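Side-chain contacts in citrate lyase, subunit 1 (Methanosaeta concilii, PDB 6HXI), which probably contributes to the ATP- and coenzyme A-dependent cleavage of citrate into acetyl-CoA and oxaloacetate, with ADP and phosphate as by-products: residues Glu248-Glu253 with Thr314-Cys319; Arg272-Val277 with Asp323-Ser328. One frame throughout, in Å; residues are numbered along the deposited sequence.

Interaction 1. Residues Glu248-Glu253 with Thr314-Cys319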
loop_
_atom_site.group_PDB
_atom_site.type_symbol
_atom_site.label_atom_id
_atom_site.label_comp_id
_atom_site.label_asym_id
_atom_site.label_seq_id
_atom_site.Cartn_x
_atom_site.Cartn_y
_atom_site.Cartn_z
ATOM N N GLU C 248 -16.007 46.597 30.190
ATOM C CA GLU C 248 -17.122 45.774 30.657
ATOM C C GLU C 248 -17.797 45.033 29.507
ATOM O O GLU C 248 -18.154 43.865 29.659
ATOM C CB GLU C 248 -18.160 46.622 31.390
ATOM C CG GLU C 248 -17.747 46.999 32.794
ATOM C CD GLU C 248 -18.831 47.678 33.600
ATOM O OE1 GLU C 248 -20.023 47.347 33.411
ATOM O OE2 GLU C 248 -18.478 48.506 34.467
ATOM N N LEU C 249 -17.974 45.720 28.365
ATOM C CA LEU C 249 -18.594 45.155 27.168
ATOM C C LEU C 249 -17.683 44.129 26.494
ATOM O O LEU C 249 -18.186 43.182 25.886
ATOM C CB LEU C 249 -19.059 46.271 26.205
ATOM C CG LEU C 249 -20.252 47.105 26.737
ATOM C CD1 LEU C 249 -20.197 48.545 26.271
ATOM C CD2 LEU C 249 -21.604 46.451 26.388
ATOM N N PHE C 250 -16.347 44.285 26.658
ATOM C CA PHE C 250 -15.337 43.351 26.154
ATOM C C PHE C 250 -15.409 42.036 26.935
ATOM O O PHE C 250 -15.286 40.967 26.338
ATOM C CB PHE C 250 -13.925 43.970 26.249
ATOM C CG PHE C 250 -12.787 43.007 26.006
ATOM C CD1 PHE C 250 -12.615 42.405 24.766
ATOM C CD2 PHE C 250 -11.899 42.686 27.022
ATOM C CE1 PHE C 250 -11.574 41.493 24.549
ATOM C CE2 PHE C 250 -10.843 41.791 26.797
ATOM C CZ PHE C 250 -10.687 41.199 25.562
ATOM N N ILE C 251 -15.619 42.121 28.273
ATOM C CA ILE C 251 -15.723 40.980 29.186
ATOM C C ILE C 251 -17.032 40.218 28.916
ATOM O O ILE C 251 -17.022 38.979 28.844
ATOM C CB ILE C 251 -15.503 41.415 30.669
ATOM C CG1 ILE C 251 -14.063 41.974 30.905
ATOM C CG2 ILE C 251 -15.830 40.313 31.667
ATOM C CD1 ILE C 251 -12.853 41.089 30.430
ATOM N N LYS C 252 -18.133 40.972 28.701
ATOM C CA LYS C 252 -19.464 40.474 28.353
ATOM C C LYS C 252 -19.403 39.718 27.036
ATOM O O LYS C 252 -20.084 38.708 26.874
ATOM C CB LYS C 252 -20.480 41.629 28.264
ATOM C CG LYS C 252 -20.994 42.080 29.628
ATOM C CD LYS C 252 -22.159 43.053 29.505
ATOM C CE LYS C 252 -22.707 43.504 30.845
ATOM N NZ LYS C 252 -23.591 42.481 31.474
ATOM N N GLU C 253 -18.536 40.187 26.116
ATOM C CA GLU C 253 -18.303 39.585 24.804
ATOM C C GLU C 253 -17.584 38.211 24.943
ATOM O O GLU C 253 -17.941 37.267 24.236
ATOM C CB GLU C 253 -17.544 40.580 23.905
ATOM C CG GLU C 253 -17.398 40.173 22.448
ATOM C CD GLU C 253 -16.083 39.490 22.108
ATOM O OE1 GLU C 253 -15.015 40.083 22.390
ATOM O OE2 GLU C 253 -16.122 38.372 21.542
ATOM N N THR C 314 -9.043 33.691 30.730
ATOM C CA THR C 314 -8.545 34.281 31.982
ATOM C C THR C 314 -7.475 35.313 31.699
ATOM O O THR C 314 -7.360 36.291 32.438
ATOM C CB THR C 314 -8.087 33.208 32.996
ATOM O OG1 THR C 314 -6.950 32.516 32.465
ATOM C CG2 THR C 314 -9.184 32.224 33.343
ATOM N N TYR C 315 -6.691 35.097 30.630
ATOM C CA TYR C 315 -5.634 36.021 30.223
ATOM C C TYR C 315 -6.237 37.373 29.827
ATOM O O TYR C 315 -5.805 38.398 30.347
ATOM C CB TYR C 315 -4.808 35.409 29.077
ATOM C CG TYR C 315 -3.940 36.407 28.359
ATOM C CD1 TYR C 315 -2.714 36.792 28.885
ATOM C CD2 TYR C 315 -4.355 36.991 27.161
ATOM C CE1 TYR C 315 -1.914 37.728 28.238
ATOM C CE2 TYR C 315 -3.566 37.935 26.508
ATOM C CZ TYR C 315 -2.343 38.295 27.050
ATOM O OH TYR C 315 -1.560 39.223 26.428
ATOM N N HIS C 316 -7.252 37.370 28.930
ATOM C CA HIS C 316 -7.950 38.585 28.477
ATOM C C HIS C 316 -8.654 39.319 29.597
ATOM O O HIS C 316 -8.639 40.544 29.613
ATOM C CB HIS C 316 -8.905 38.291 27.318
ATOM C CG HIS C 316 -8.189 37.933 26.057
ATOM N ND1 HIS C 316 -8.399 36.712 25.429
ATOM C CD2 HIS C 316 -7.259 38.627 25.364
ATOM C CE1 HIS C 316 -7.603 36.712 24.370
ATOM N NE2 HIS C 316 -6.900 37.841 24.288
ATOM N N TYR C 317 -9.233 38.569 30.552
ATOM C CA TYR C 317 -9.897 39.086 31.736
ATOM C C TYR C 317 -8.884 39.804 32.635
ATOM O O TYR C 317 -9.150 40.927 33.063
ATOM C CB TYR C 317 -10.565 37.933 32.496
ATOM C CG TYR C 317 -11.452 38.372 33.639
ATOM C CD1 TYR C 317 -12.799 38.669 33.431
ATOM C CD2 TYR C 317 -10.958 38.458 34.937
ATOM C CE1 TYR C 317 -13.624 39.057 34.487
ATOM C CE2 TYR C 317 -11.777 38.833 35.999
ATOM C CZ TYR C 317 -13.106 39.149 35.769
ATOM O OH TYR C 317 -13.902 39.534 36.821
ATOM N N THR C 318 -7.740 39.150 32.932
ATOM C CA THR C 318 -6.675 39.684 33.785
ATOM C C THR C 318 -6.059 40.923 33.142
ATOM O O THR C 318 -5.745 41.873 33.857
ATOM C CB THR C 318 -5.626 38.594 34.151
ATOM O OG1 THR C 318 -6.281 37.423 34.639
ATOM C CG2 THR C 318 -4.620 39.065 35.211
ATOM N N CYS C 319 -5.911 40.922 31.798
ATOM C CA CYS C 319 -5.379 42.049 31.017
ATOM C C CYS C 319 -6.291 43.261 31.169
ATOM O O CYS C 319 -5.795 44.381 31.286
ATOM C CB CYS C 319 -5.219 41.669 29.546
ATOM S SG CYS C 319 -3.701 40.756 29.170
#

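Interaction 2. Residues Arg272-Val277 with Asp323-Ser328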
loop_
_atom_site.group_PDB
_atom_site.type_symbol
_atom_site.label_atom_id
_atom_site.label_comp_id
_atom_site.label_asym_id
_atom_site.label_seq_id
_atom_site.Cartn_x
_atom_site.Cartn_y
_atom_site.Cartn_z
ATOM N N ARG C 272 -8.601 51.946 45.021
ATOM C CA ARG C 272 -7.319 51.264 45.213
ATOM C C ARG C 272 -7.471 49.748 45.517
ATOM O O ARG C 272 -6.459 49.044 45.523
ATOM C CB ARG C 272 -6.416 51.983 46.247
ATOM C CG ARG C 272 -6.943 52.066 47.688
ATOM C CD ARG C 272 -5.960 52.752 48.642
ATOM N NE ARG C 272 -4.666 52.066 48.695
ATOM C CZ ARG C 272 -4.379 51.052 49.508
ATOM N NH1 ARG C 272 -5.282 50.610 50.374
ATOM N NH2 ARG C 272 -3.188 50.473 49.461
ATOM N N VAL C 273 -8.716 49.238 45.719
ATOM C CA VAL C 273 -8.922 47.798 45.960
ATOM C C VAL C 273 -9.525 47.100 44.724
ATOM O O VAL C 273 -10.691 47.325 44.363
ATOM C CB VAL C 273 -9.697 47.426 47.254
ATOM C CG1 VAL C 273 -9.644 45.911 47.512
ATOM C CG2 VAL C 273 -9.185 48.200 48.454
ATOM N N TRP C 274 -8.730 46.255 44.086
ATOM C CA TRP C 274 -9.230 45.515 42.937
ATOM C C TRP C 274 -9.334 44.038 43.281
ATOM O O TRP C 274 -8.583 43.518 44.127
ATOM C CB TRP C 274 -8.390 45.764 41.682
ATOM C CG TRP C 274 -8.509 47.159 41.151
ATOM C CD1 TRP C 274 -7.913 48.282 41.650
ATOM C CD2 TRP C 274 -9.266 47.579 40.009
ATOM N NE1 TRP C 274 -8.249 49.375 40.886
ATOM C CE2 TRP C 274 -9.072 48.971 39.867
ATOM C CE3 TRP C 274 -10.110 46.918 39.102
ATOM C CZ2 TRP C 274 -9.693 49.711 38.860
ATOM C CZ3 TRP C 274 -10.699 47.649 38.083
ATOM C CH2 TRP C 274 -10.494 49.026 37.974
ATOM N N THR C 275 -10.307 43.377 42.668
ATOM C CA THR C 275 -10.533 41.977 42.949
ATOM C C THR C 275 -10.662 41.122 41.697
ATOM O O THR C 275 -11.262 41.535 40.693
ATOM C CB THR C 275 -11.775 41.795 43.844
ATOM O OG1 THR C 275 -12.926 42.376 43.213
ATOM C CG2 THR C 275 -11.579 42.332 45.264
ATOM N N MET C 276 -10.127 39.907 41.781
ATOM C CA MET C 276 -10.263 38.905 40.742
ATOM C C MET C 276 -10.551 37.605 41.463
ATOM O O MET C 276 -9.664 36.781 41.696
ATOM C CB MET C 276 -9.054 38.839 39.813
ATOM C CG MET C 276 -9.289 37.907 38.651
ATOM S SD MET C 276 -8.131 38.132 37.299
ATOM C CE MET C 276 -6.557 38.087 38.194
ATOM N N VAL C 277 -11.808 37.480 41.884
ATOM C CA VAL C 277 -12.299 36.356 42.678
ATOM C C VAL C 277 -13.027 35.330 41.812
ATOM O O VAL C 277 -13.818 35.688 40.940
ATOM C CB VAL C 277 -13.148 36.827 43.898
ATOM C CG1 VAL C 277 -13.598 35.648 44.749
ATOM C CG2 VAL C 277 -12.373 37.833 44.746
ATOM N N ASP C 323 -5.233 46.627 33.039
ATOM C CA ASP C 323 -5.324 47.853 32.242
ATOM C C ASP C 323 -5.946 48.980 33.046
ATOM O O ASP C 323 -5.308 50.009 33.224
ATOM C CB ASP C 323 -6.121 47.628 30.935
ATOM C CG ASP C 323 -6.256 48.862 30.055
ATOM O OD1 ASP C 323 -5.333 49.710 30.069
ATOM O OD2 ASP C 323 -7.276 48.977 29.348
ATOM N N LEU C 324 -7.173 48.760 33.556
ATOM C CA LEU C 324 -7.971 49.709 34.339
ATOM C C LEU C 324 -7.299 50.168 35.639
ATOM O O LEU C 324 -7.507 51.302 36.068
ATOM C CB LEU C 324 -9.342 49.099 34.649
ATOM C CG LEU C 324 -10.307 48.931 33.478
ATOM C CD1 LEU C 324 -11.303 47.812 33.762
ATOM C CD2 LEU C 324 -11.027 50.235 33.171
ATOM N N MET C 325 -6.514 49.276 36.256
ATOM C CA MET C 325 -5.767 49.454 37.500
ATOM C C MET C 325 -4.462 50.276 37.321
ATOM O O MET C 325 -3.924 50.785 38.307
ATOM C CB MET C 325 -5.406 48.056 38.011
ATOM C CG MET C 325 -5.167 47.977 39.475
ATOM S SD MET C 325 -4.994 46.258 40.007
ATOM C CE MET C 325 -4.685 46.534 41.741
ATOM N N THR C 326 -3.939 50.363 36.086
ATOM C CA THR C 326 -2.658 51.010 35.776
ATOM C C THR C 326 -2.798 52.347 35.011
ATOM O O THR C 326 -1.795 52.916 34.561
ATOM C CB THR C 326 -1.741 50.024 35.046
ATOM O OG1 THR C 326 -2.358 49.613 33.825
ATOM C CG2 THR C 326 -1.362 48.809 35.907
ATOM N N ARG C 327 -4.035 52.854 34.892
ATOM C CA ARG C 327 -4.321 54.115 34.227
ATOM C C ARG C 327 -3.917 55.287 35.125
ATOM O O ARG C 327 -3.169 56.161 34.688
ATOM C CB ARG C 327 -5.799 54.183 33.823
ATOM C CG ARG C 327 -6.100 53.280 32.635
ATOM C CD ARG C 327 -7.577 53.029 32.431
ATOM N NE ARG C 327 -7.798 52.098 31.324
ATOM C CZ ARG C 327 -8.900 52.051 30.580
ATOM N NH1 ARG C 327 -9.900 52.897 30.803
ATOM N NH2 ARG C 327 -9.004 51.166 29.598
ATOM N N SER C 328 -4.358 55.259 36.397
ATOM C CA SER C 328 -4.073 56.280 37.403
ATOM C C SER C 328 -3.036 55.800 38.424
ATOM O O SER C 328 -3.042 54.631 38.812
ATOM C CB SER C 328 -5.358 56.668 38.123
ATOM O OG SER C 328 -5.185 57.786 38.981
#

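Interaction 1. Residues Glu248-Glu253 with Thr314-Cys319
Helix segments 248-253 and 314-319 run nearly antiparallel, at 170°, with their axes 10.5 Å apart at closest approach, and Ile-251 faces Tyr-317 where the backbones come nearest. Two neighbouring residues of the first segment, Phe-250 and Ile-251, bridge the gap to two neighbouring residues of the second, and packing alone joins them. In Phe-250 the ring carbon CG lies opposite the backbone N about the CA-CB bond (chi1 169°), and the ring extends toward the other helix. Its leading edge meets the backbone and the root of the His-316 side chain: CZ of Phe-250 lies 3.8 Å from CB of His-316, and His-316 O sits near the plane of the phenyl ring, 3.8 Å from CE2 of Phe-250. That carbonyl also accepts a hydrogen bond from Thr-320 OG1, one turn further along. Ile-251 works with both branches. Its CG2 methyl reaches the rim of the phenol, 3.8 Å from CE1 of Tyr-317, while CD1, at the end of the other branch, rests 3.8 Å from CA of Tyr-317. The phenol thus meets isoleucine along one edge, and the two side chains cross at about a right angle. The far end of the phenol is fixed elsewhere, since Tyr-317 OH is hydrogen-bonded to Lys-263 O, in strand 261-266. Leu-262 and Leu-264 of that strand touch Tyr-317 and Ile-251 respectively, so the strand packs against both residues of this pair. This is plain antiparallel helix-helix packing inside the citrate-binding region, joining helix 246-256 to helix 311-325 through a thin apolar seam.

Interaction 2. Residues Arg272-Val277 with Asp323-Ser328
Trp-274 lays one face of its indole under the Met-325 side chain, whose CG stands 3.5 Å from CD1 of Trp-274. Measured to the five-membered ring, that methylene is 3.7 Å from the centroid and only 17° off the normal, a CH-pi contact. The sulfur follows at a slant: Met-325 SD lies 4.2 Å from the same centroid, 30° off the normal, in a Met-aromatic contact. Because the methionine is extended beyond CG (chi2 172°), it runs past the indole in the opposite sense and brings CE to within 3.8 Å of CB of Trp-274. The benzo end of the indole has a different neighbour, with CH2 of Trp-274 lying 3.5 Å from CB of Leu-324. The CD2 methyl of Leu-324 sits over the centre of the Arg-327 guanidinium, which also forms salt bridges to Asp-323 and to Glu-247. Met-325 also touches Leu-336 of strand 334-338, the neighbour of strand 273-275 in the parallel sheet. Leu-324 and Met-325 are therefore packed against strand 273-275 of that sheet by dispersion and sulfur-pi attraction, and the charged groups of this turn pair beside the indole contact rather than across it.

How the interactions relate
Helix 311-325 serves both contacts, as a worked case of one helix packing against different partners along its length. Segment 314-319 meets another helix in interaction 1, whereas 323-328, where the helix gives way to a loop, meets a strand in interaction 2. The latter is buried throughout, and an indole face supplies most of its chemistry. Interaction 1 is only partly buried, uses ring edges and methyls, and borders another subunit, with His-316 packing on Lys-496 of the succinyl-CoA ligase subunit alpha chain. The two contacts meet at Met-276, just beyond strand 273-275: Met-276 SD lies 3.7 Å from Tyr-317 CD2, so the chain just after the strand packs on the same helix residue that meets Ile-251.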